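Local coordinates for acid phosphatase (Mycobacterium tuberculosis, PDB 2A6P), which hydrolyses a broad range of phosphate monoesters and can serve in vivo as a fructose-1,6-bisphosphatase in gluconeogenesis, at residues Gly94-Leu99 against Pro109-Trp114. Sequence-based numbering, arbitrary orientation.
Sequences GSYEGL and PDWLVW
W111 and Y96 carry this contact between them, an instance of a loop after strand 83-84 joined to the lead-in of helix 113-116 by a single T-shaped (edge-to-face) aromatic pair. W111 holds CG anti to its backbone N (chi1 -175°), which extends the indole toward 94-99 and presents one face of its five-membered ring to the tyrosine. Y96 answers with an edge: its CE1 stands 3.6 Å from W111 NE1. Further along the same edge, Y96 CD1 lies 3.7 Å above the indole plane of W111, displaced toward the rim. The planes meet at 84°, nearly perpendicular, and the centroids of the phenol ring and the pyrrole ring are 5.3 Å apart. Although NE1 is the nearest indole atom, no hydrogen bond passes between the rings; the W111 N-H is spent on the carbonyl of G117, and the Y96 hydroxyl pairs with the carboxylate of E108, just ahead of the second segment, leaving the carbon edge to pack on the indole face.

The pair belongs to the excursion that follows strand 83-84 in this histidine phosphatase fold, where the connection between the segments includes helix 101-105, whose I104 touches the side chains of both Y96 and W111. Y96 also opens a type II turn, closed by the 2.8 Å bond from L99 N to Y96 O.

Next in sequence, L112 packs on V190 of the second subunit of the homodimer. V113 follows, its backbone N lying 3.4 Å above the W111 ring plane, on the face opposite Y96. The W114 ring then meets that of H154 in helix 153-163, the planes at about 75°.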
loop_
_atom_site.group_PDB
_atom_site.type_symbol
_atom_site.label_atom_id
_atom_site.label_comp_id
_atom_site.label_asym_id
_atom_site.label_seq_id
_atom_site.Cartn_x
_atom_site.Cartn_y
_atom_site.Cartn_z
ATOM N N GLY A 94 24.307 8.661 -9.463
ATOM C CA GLY A 94 25.693 9.094 -9.520
ATOM C C GLY A 94 26.719 7.970 -9.450
ATOM O O GLY A 94 26.695 7.044 -10.255
ATOM N N SER A 95 27.607 8.038 -8.466
ATOM C CA SER A 95 28.668 7.046 -8.306
ATOM C C SER A 95 28.176 5.612 -8.112
ATOM O O SER A 95 28.870 4.657 -8.464
ATOM C CB SER A 95 29.552 7.420 -7.105
ATOM O OG SER A 95 29.954 8.782 -7.140
ATOM N N TYR A 96 26.984 5.462 -7.542
ATOM C CA TYR A 96 26.428 4.142 -7.268
ATOM C C TYR A 96 25.726 3.462 -8.447
ATOM O O TYR A 96 25.308 2.305 -8.358
ATOM C CB TYR A 96 25.480 4.244 -6.072
ATOM C CG TYR A 96 26.166 4.568 -4.758
ATOM C CD1 TYR A 96 25.417 4.858 -3.618
ATOM C CD2 TYR A 96 27.556 4.560 -4.642
ATOM C CE1 TYR A 96 26.024 5.133 -2.401
ATOM C CE2 TYR A 96 28.182 4.837 -3.416
ATOM C CZ TYR A 96 27.406 5.122 -2.301
ATOM O OH TYR A 96 28.002 5.395 -1.085
ATOM N N GLU A 97 25.596 4.174 -9.553
ATOM C CA GLU A 97 24.968 3.604 -10.737
ATOM C C GLU A 97 25.540 2.202 -10.992
ATOM O O GLU A 97 26.751 2.007 -11.013
ATOM C CB GLU A 97 25.254 4.502 -11.945
ATOM C CG GLU A 97 24.636 4.053 -13.261
ATOM C CD GLU A 97 23.154 4.337 -13.326
ATOM O OE1 GLU A 97 22.699 5.214 -12.560
ATOM O OE2 GLU A 97 22.449 3.704 -14.147
ATOM N N GLY A 98 24.666 1.222 -11.160
ATOM C CA GLY A 98 25.131 -0.124 -11.431
ATOM C C GLY A 98 25.391 -0.993 -10.215
ATOM O O GLY A 98 25.456 -2.208 -10.349
ATOM N N LEU A 99 25.535 -0.391 -9.034
ATOM C CA LEU A 99 25.809 -1.159 -7.812
ATOM C C LEU A 99 24.555 -1.701 -7.138
ATOM O O LEU A 99 23.482 -1.107 -7.222
ATOM C CB LEU A 99 26.570 -0.299 -6.788
ATOM C CG LEU A 99 27.976 0.204 -7.125
ATOM C CD1 LEU A 99 28.501 1.024 -5.958
ATOM C CD2 LEU A 99 28.911 -0.973 -7.390
ATOM N N PRO A 109 27.775 0.570 5.167
ATOM C CA PRO A 109 27.009 -0.464 5.876
ATOM C C PRO A 109 25.563 -0.161 6.262
ATOM O O PRO A 109 24.743 -1.073 6.325
ATOM C CB PRO A 109 27.881 -0.760 7.091
ATOM C CG PRO A 109 29.262 -0.621 6.517
ATOM C CD PRO A 109 29.138 0.669 5.727
ATOM N N ASP A 110 25.248 1.102 6.516
ATOM C CA ASP A 110 23.887 1.470 6.903
ATOM C C ASP A 110 23.123 2.215 5.802
ATOM O O ASP A 110 22.050 2.780 6.055
ATOM C CB ASP A 110 23.931 2.335 8.160
ATOM C CG ASP A 110 24.760 3.590 7.968
ATOM O OD1 ASP A 110 25.869 3.494 7.392
ATOM O OD2 ASP A 110 24.313 4.674 8.404
ATOM N N TRP A 111 23.670 2.204 4.586
ATOM C CA TRP A 111 23.056 2.904 3.456
ATOM C C TRP A 111 21.635 2.517 3.034
ATOM O O TRP A 111 21.279 1.338 2.952
ATOM C CB TRP A 111 23.945 2.786 2.220
ATOM C CG TRP A 111 23.436 3.576 1.038
ATOM C CD1 TRP A 111 23.680 4.898 0.759
ATOM C CD2 TRP A 111 22.591 3.095 -0.014
ATOM N NE1 TRP A 111 23.038 5.265 -0.406
ATOM C CE2 TRP A 111 22.362 4.178 -0.897
ATOM C CE3 TRP A 111 22.001 1.855 -0.296
ATOM C CZ2 TRP A 111 21.568 4.054 -2.045
ATOM C CZ3 TRP A 111 21.213 1.732 -1.436
ATOM C CH2 TRP A 111 21.004 2.828 -2.298
ATOM N N LEU A 112 20.836 3.549 2.768
ATOM C CA LEU A 112 19.471 3.434 2.257
ATOM C C LEU A 112 19.416 4.690 1.409
ATOM O O LEU A 112 19.822 5.757 1.866
ATOM C CB LEU A 112 18.408 3.540 3.349
ATOM C CG LEU A 112 18.005 2.315 4.172
ATOM C CD1 LEU A 112 16.920 2.745 5.156
ATOM C CD2 LEU A 112 17.502 1.173 3.273
ATOM N N VAL A 113 18.944 4.577 0.178
ATOM C CA VAL A 113 18.896 5.753 -0.669
ATOM C C VAL A 113 18.060 6.837 0.004
ATOM O O VAL A 113 18.354 8.027 -0.113
ATOM C CB VAL A 113 18.316 5.408 -2.066
ATOM C CG1 VAL A 113 16.882 4.901 -1.940
ATOM C CG2 VAL A 113 18.393 6.632 -2.976
ATOM N N TRP A 114 17.043 6.402 0.742
ATOM C CA TRP A 114 16.103 7.289 1.432
ATOM C C TRP A 114 16.676 8.223 2.488
ATOM O O TRP A 114 16.129 9.306 2.731
ATOM C CB TRP A 114 14.991 6.455 2.073
ATOM C CG TRP A 114 14.391 5.551 1.090
ATOM C CD1 TRP A 114 14.631 4.213 0.941
ATOM C CD2 TRP A 114 13.529 5.934 0.016
ATOM N NE1 TRP A 114 13.970 3.742 -0.173
ATOM C CE2 TRP A 114 13.288 4.778 -0.759
ATOM C CE3 TRP A 114 12.938 7.147 -0.369
ATOM C CZ2 TRP A 114 12.483 4.801 -1.906
ATOM C CZ3 TRP A 114 12.134 7.169 -1.506
ATOM C CH2 TRP A 114 11.916 6.001 -2.263
#